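Long-range contact in putative PLP-dependent aminotransferase (PDB 3JU7), which probably acts as a pyridoxal-phosphate-dependent transaminase of the DegT/DnrJ/EryC1 family, with a covalently held cofactor: residues Tyr175-Phe187 with Gly198-Ile212. Sequence-based numbering, arbitrary orientation.
Sequences YGQDFSGMIIYSF and GGLIYSKNEEDIQRI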
loop_
_atom_site.group_PDB
_atom_site.type_symbol
_atom_site.label_atom_id
_atom_site.label_comp_id
_atom_site.label_asym_id
_atom_site.label_seq_id
_atom_site.Cartn_x
_atom_site.Cartn_y
_atom_site.Cartn_z
ATOM N N TYR A 175 -10.198 22.274 4.298
ATOM C CA TYR A 175 -10.390 21.986 2.898
ATOM C C TYR A 175 -11.108 20.659 2.701
ATOM O O TYR A 175 -10.643 19.646 3.225
ATOM C CB TYR A 175 -9.053 21.908 2.168
ATOM C CG TYR A 175 -9.303 21.724 0.708
ATOM C CD1 TYR A 175 -9.665 22.806 -0.070
ATOM C CD2 TYR A 175 -9.271 20.473 0.119
ATOM C CE1 TYR A 175 -9.947 22.675 -1.388
ATOM C CE2 TYR A 175 -9.560 20.325 -1.245
ATOM C CZ TYR A 175 -9.904 21.446 -1.982
ATOM O OH TYR A 175 -10.206 21.379 -3.324
ATOM N N GLY A 176 -12.211 20.703 1.942
ATOM C CA GLY A 176 -13.012 19.538 1.566
ATOM C C GLY A 176 -14.284 19.300 2.380
ATOM O O GLY A 176 -15.065 18.383 2.087
ATOM N N GLN A 177 -14.486 20.127 3.399
ATOM C CA GLN A 177 -15.580 19.944 4.365
ATOM C C GLN A 177 -16.902 19.734 3.638
ATOM O O GLN A 177 -17.220 20.487 2.703
ATOM C CB GLN A 177 -15.656 21.159 5.289
ATOM C CG GLN A 177 -16.788 21.123 6.368
ATOM C CD GLN A 177 -16.517 20.079 7.436
ATOM O OE1 GLN A 177 -15.488 20.145 8.119
ATOM N NE2 GLN A 177 -17.404 19.076 7.552
ATOM N N ASP A 178 -17.640 18.700 4.047
ATOM C CA ASP A 178 -18.978 18.423 3.551
ATOM C C ASP A 178 -19.036 18.036 2.073
ATOM O O ASP A 178 -20.109 17.943 1.521
ATOM C CB ASP A 178 -19.946 19.607 3.815
ATOM C CG ASP A 178 -20.161 19.880 5.312
ATOM O OD1 ASP A 178 -19.791 19.029 6.133
ATOM O OD2 ASP A 178 -20.684 20.962 5.678
ATOM N N PHE A 179 -17.906 17.799 1.421
ATOM C CA PHE A 179 -17.949 17.411 0.014
ATOM C C PHE A 179 -18.603 16.026 -0.139
ATOM O O PHE A 179 -18.300 15.073 0.625
ATOM C CB PHE A 179 -16.558 17.396 -0.539
ATOM C CG PHE A 179 -16.469 17.115 -2.015
ATOM C CD1 PHE A 179 -17.068 17.968 -2.944
ATOM C CD2 PHE A 179 -15.717 16.057 -2.466
ATOM C CE1 PHE A 179 -16.938 17.757 -4.314
ATOM C CE2 PHE A 179 -15.535 15.829 -3.844
ATOM C CZ PHE A 179 -16.158 16.666 -4.772
ATOM N N SER A 180 -19.496 15.922 -1.122
ATOM C CA SER A 180 -20.195 14.674 -1.386
ATOM C C SER A 180 -19.318 13.588 -1.955
ATOM O O SER A 180 -19.582 12.424 -1.724
ATOM C CB SER A 180 -21.310 14.912 -2.379
ATOM O OG SER A 180 -22.249 15.751 -1.782
ATOM N N GLY A 181 -18.324 13.969 -2.755
ATOM C CA GLY A 181 -17.398 13.002 -3.319
ATOM C C GLY A 181 -16.383 12.566 -2.286
ATOM O O GLY A 181 -16.657 12.555 -1.077
HETATM N N MSE A 182 -15.200 12.208 -2.765
HETATM C CA MSE A 182 -14.118 11.812 -1.876
HETATM C C MSE A 182 -12.931 12.734 -2.062
HETATM O O MSE A 182 -12.712 13.243 -3.162
HETATM C CB MSE A 182 -13.726 10.367 -2.137
HETATM C CG MSE A 182 -14.644 9.462 -1.399
HETATM SE SE MSE A 182 -14.516 7.580 -1.659
HETATM C CE MSE A 182 -15.333 7.232 0.067
ATOM N N ILE A 183 -12.226 12.978 -0.958
ATOM C CA ILE A 183 -10.981 13.743 -0.953
ATOM C C ILE A 183 -9.858 12.847 -0.424
ATOM O O ILE A 183 -9.991 12.216 0.627
ATOM C CB ILE A 183 -11.122 15.040 -0.120
ATOM C CG1 ILE A 183 -12.456 15.726 -0.517
ATOM C CG2 ILE A 183 -9.916 15.892 -0.303
ATOM C CD1 ILE A 183 -12.497 17.182 -0.605
ATOM N N ILE A 184 -8.776 12.774 -1.185
ATOM C CA ILE A 184 -7.584 12.037 -0.819
ATOM C C ILE A 184 -6.466 13.000 -0.377
ATOM O O ILE A 184 -6.193 13.996 -1.015
ATOM C CB ILE A 184 -7.041 11.195 -1.998
ATOM C CG1 ILE A 184 -8.160 10.363 -2.691
ATOM C CG2 ILE A 184 -5.911 10.328 -1.516
ATOM C CD1 ILE A 184 -9.263 9.798 -1.752
ATOM N N TYR A 185 -5.854 12.694 0.758
ATOM C CA TYR A 185 -4.768 13.455 1.285
ATOM C C TYR A 185 -3.643 12.493 1.601
ATOM O O TYR A 185 -3.874 11.308 1.934
ATOM C CB TYR A 185 -5.129 14.149 2.614
ATOM C CG TYR A 185 -6.364 14.986 2.666
ATOM C CD1 TYR A 185 -6.337 16.358 2.413
ATOM C CD2 TYR A 185 -7.570 14.432 3.118
ATOM C CE1 TYR A 185 -7.546 17.162 2.506
ATOM C CE2 TYR A 185 -8.736 15.193 3.215
ATOM C CZ TYR A 185 -8.743 16.557 2.906
ATOM O OH TYR A 185 -9.955 17.277 3.061
ATOM N N SER A 186 -2.435 13.031 1.588
ATOM C CA SER A 186 -1.234 12.261 1.863
ATOM C C SER A 186 -0.580 12.655 3.184
ATOM O O SER A 186 -0.595 13.818 3.562
ATOM C CB SER A 186 -0.232 12.422 0.716
ATOM O OG SER A 186 0.958 11.712 0.993
ATOM N N PHE A 187 -0.008 11.666 3.873
ATOM C CA PHE A 187 0.822 11.888 5.043
ATOM C C PHE A 187 2.292 11.457 4.754
ATOM O O PHE A 187 3.065 11.131 5.658
ATOM C CB PHE A 187 0.296 11.099 6.238
ATOM C CG PHE A 187 -1.133 11.399 6.652
ATOM C CD1 PHE A 187 -1.666 12.687 6.633
ATOM C CD2 PHE A 187 -1.925 10.371 7.169
ATOM C CE1 PHE A 187 -2.977 12.930 7.069
ATOM C CE2 PHE A 187 -3.244 10.614 7.620
ATOM C CZ PHE A 187 -3.757 11.902 7.583
ATOM N N GLY A 198 1.662 7.261 4.599
ATOM C CA GLY A 198 0.297 7.282 5.058
ATOM C C GLY A 198 -0.581 8.175 4.189
ATOM O O GLY A 198 -0.103 8.878 3.317
ATOM N N GLY A 199 -1.868 8.151 4.459
ATOM C CA GLY A 199 -2.824 8.983 3.777
ATOM C C GLY A 199 -4.170 8.885 4.459
ATOM O O GLY A 199 -4.319 8.149 5.442
ATOM N N LEU A 200 -5.136 9.644 3.921
ATOM C CA LEU A 200 -6.481 9.751 4.463
ATOM C C LEU A 200 -7.493 10.005 3.342
ATOM O O LEU A 200 -7.180 10.661 2.314
ATOM C CB LEU A 200 -6.548 10.890 5.447
ATOM C CG LEU A 200 -7.791 10.992 6.375
ATOM C CD1 LEU A 200 -7.672 10.101 7.592
ATOM C CD2 LEU A 200 -8.063 12.399 6.798
ATOM N N ILE A 201 -8.704 9.481 3.536
ATOM C CA ILE A 201 -9.832 9.786 2.662
ATOM C C ILE A 201 -10.940 10.382 3.487
ATOM O O ILE A 201 -11.268 9.860 4.525
ATOM C CB ILE A 201 -10.386 8.558 1.879
ATOM C CG1 ILE A 201 -9.236 7.798 1.213
ATOM C CG2 ILE A 201 -11.408 9.040 0.847
ATOM C CD1 ILE A 201 -9.672 6.620 0.321
ATOM N N TYR A 202 -11.493 11.499 3.025
ATOM C CA TYR A 202 -12.641 12.130 3.680
ATOM C C TYR A 202 -13.822 12.112 2.717
ATOM O O TYR A 202 -13.639 12.276 1.515
ATOM C CB TYR A 202 -12.358 13.602 4.014
ATOM C CG TYR A 202 -13.600 14.322 4.455
ATOM C CD1 TYR A 202 -14.048 14.237 5.776
ATOM C CD2 TYR A 202 -14.382 15.040 3.546
ATOM C CE1 TYR A 202 -15.214 14.875 6.184
ATOM C CE2 TYR A 202 -15.557 15.680 3.958
ATOM C CZ TYR A 202 -15.953 15.610 5.278
ATOM O OH TYR A 202 -17.118 16.246 5.675
ATOM N N SER A 203 -15.017 11.899 3.248
ATOM C CA SER A 203 -16.249 12.158 2.490
ATOM C C SER A 203 -17.326 12.552 3.467
ATOM O O SER A 203 -17.334 12.158 4.647
ATOM C CB SER A 203 -16.694 10.980 1.612
ATOM O OG SER A 203 -17.852 11.282 0.849
ATOM N N LYS A 204 -18.225 13.385 2.986
ATOM C CA LYS A 204 -19.431 13.630 3.736
ATOM C C LYS A 204 -20.247 12.324 3.759
ATOM O O LYS A 204 -21.035 12.097 4.684
ATOM C CB LYS A 204 -20.191 14.769 3.099
ATOM C CG LYS A 204 -21.520 15.092 3.751
ATOM C CD LYS A 204 -21.364 15.622 5.141
ATOM C CE LYS A 204 -22.689 16.235 5.620
ATOM N NZ LYS A 204 -22.454 17.285 6.618
ATOM N N ASN A 205 -20.027 11.460 2.759
ATOM C CA ASN A 205 -20.774 10.213 2.649
ATOM C C ASN A 205 -20.174 9.106 3.507
ATOM O O ASN A 205 -19.205 8.448 3.122
ATOM C CB ASN A 205 -20.853 9.789 1.195
ATOM C CG ASN A 205 -21.811 8.641 0.981
ATOM O OD1 ASN A 205 -21.795 7.622 1.699
ATOM N ND2 ASN A 205 -22.635 8.777 -0.044
ATOM N N GLU A 206 -20.767 8.898 4.671
ATOM C CA GLU A 206 -20.240 7.971 5.665
ATOM C C GLU A 206 -20.277 6.543 5.187
ATOM O O GLU A 206 -19.309 5.816 5.362
ATOM C CB GLU A 206 -21.012 8.109 6.981
ATOM C CG GLU A 206 -20.866 9.510 7.605
ATOM C CD GLU A 206 -21.599 9.665 8.921
ATOM O OE1 GLU A 206 -21.757 8.664 9.664
ATOM O OE2 GLU A 206 -22.023 10.800 9.226
ATOM N N GLU A 207 -21.377 6.138 4.559
ATOM C CA GLU A 207 -21.483 4.785 4.012
ATOM C C GLU A 207 -20.354 4.506 3.019
ATOM O O GLU A 207 -19.743 3.447 3.074
ATOM C CB GLU A 207 -22.843 4.586 3.315
ATOM C CG GLU A 207 -24.072 4.592 4.244
ATOM N N ASP A 208 -20.041 5.444 2.127
ATOM C CA ASP A 208 -18.924 5.237 1.186
ATOM C C ASP A 208 -17.586 4.998 1.898
ATOM O O ASP A 208 -16.810 4.137 1.507
ATOM C CB ASP A 208 -18.768 6.432 0.242
ATOM C CG ASP A 208 -19.922 6.562 -0.762
ATOM O OD1 ASP A 208 -20.713 5.594 -0.927
ATOM O OD2 ASP A 208 -20.040 7.656 -1.365
ATOM N N ILE A 209 -17.331 5.770 2.937
ATOM C CA ILE A 209 -16.140 5.595 3.771
ATOM C C ILE A 209 -16.137 4.228 4.436
ATOM O O ILE A 209 -15.107 3.586 4.468
ATOM C CB ILE A 209 -16.022 6.709 4.846
ATOM C CG1 ILE A 209 -15.785 8.060 4.135
ATOM C CG2 ILE A 209 -14.921 6.394 5.893
ATOM C CD1 ILE A 209 -14.476 8.216 3.480
ATOM N N GLN A 210 -17.272 3.784 4.974
ATOM C CA GLN A 210 -17.366 2.398 5.524
ATOM C C GLN A 210 -16.969 1.353 4.470
ATOM O O GLN A 210 -16.233 0.394 4.736
ATOM C CB GLN A 210 -18.772 2.097 6.008
ATOM C CG GLN A 210 -19.166 2.944 7.239
ATOM C CD GLN A 210 -20.664 2.920 7.610
ATOM O OE1 GLN A 210 -21.497 2.278 6.950
ATOM N NE2 GLN A 210 -21.003 3.641 8.684
ATOM N N ARG A 211 -17.449 1.572 3.258
ATOM C CA ARG A 211 -17.144 0.651 2.184
ATOM C C ARG A 211 -15.663 0.690 1.836
ATOM O O ARG A 211 -15.050 -0.357 1.652
ATOM C CB ARG A 211 -18.020 0.967 0.965
ATOM C CG ARG A 211 -18.009 -0.093 -0.037
ATOM C CD ARG A 211 -19.264 -0.082 -0.866
ATOM N NE ARG A 211 -20.364 -0.607 -0.093
ATOM C CZ ARG A 211 -21.641 -0.402 -0.383
ATOM N NH1 ARG A 211 -21.990 0.313 -1.455
ATOM N NH2 ARG A 211 -22.577 -0.936 0.401
ATOM N N ILE A 212 -15.074 1.882 1.760
ATOM C CA ILE A 212 -13.643 1.983 1.443
ATOM C C ILE A 212 -12.870 1.201 2.503
ATOM O O ILE A 212 -11.868 0.556 2.199
ATOM C CB ILE A 212 -13.111 3.453 1.445
ATOM C CG1 ILE A 212 -13.476 4.166 0.155
ATOM C CG2 ILE A 212 -11.555 3.459 1.644
ATOM C CD1 ILE A 212 -12.500 4.038 -0.969
HETATM O O HOH W 1 -18.506 9.720 -2.279
#
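Gly198 accepts the backbone N-H of Phe187 at the end where residues 188-197 link an antiparallel strand pair, 182-186 against 199-203, in the mixed sheet of this PLP-dependent aminotransferase fold. That link holds the cofactor-modified lysine at position 191, and Ser186 OG hydrogen-bonds both to its phosphate oxygen OP3 and to His188 N. Gly199 faces Ser186 with CA atoms only 4.1 Å apart, and Gly199 CA lies 3.1 Å from Tyr185 O. The Phe187 ring lies obliquely against Gly198 and Gly199, and its CZ reaches Leu200 CB at 3.7 Å. Leu200 and Tyr185 exchange two backbone hydrogen bonds. On the other face of the sheet, CG2 of Ile201 presses against CD1 of Ile184 at 3.5 Å, tighter than usual, the two side chains running alongside each other.

Tyr202 pairs with Ile183 through two backbone hydrogen bonds. Its CB meets the edge of the Tyr185 ring at CE2, the two side chains running side by side, and with CG anti to the backbone N (chi1 170°) its ring goes on toward the type II turn 176-179. There its OH accepts from Asp178 N (3.0 Å, 152° at the hydrogen) and also bonds to Arg53 O, while Phe50 stacks on the ring. Ser203 OG donates to Gly181 O at 2.6 Å and accepts from Asn205 N, closing an ST turn just before helix 206-215. Lys204 N binds Phe179 O, and the lysine chain bends at chi2 (66°) to lie alongside Asp178, where NZ makes a salt bridge to OD1 whose hydrogen bond is weak; Arg53 engages OD2. Asn205 caps the helix by accepting from Asp208 N. Beyond it, selenomethionine Met182 reaches out from its strand to the helix, meeting Ile212 tip to tip: its CE touches Asp208 CB, Ile209 CD1 and, 3.6 Å away, Ile212 CG1.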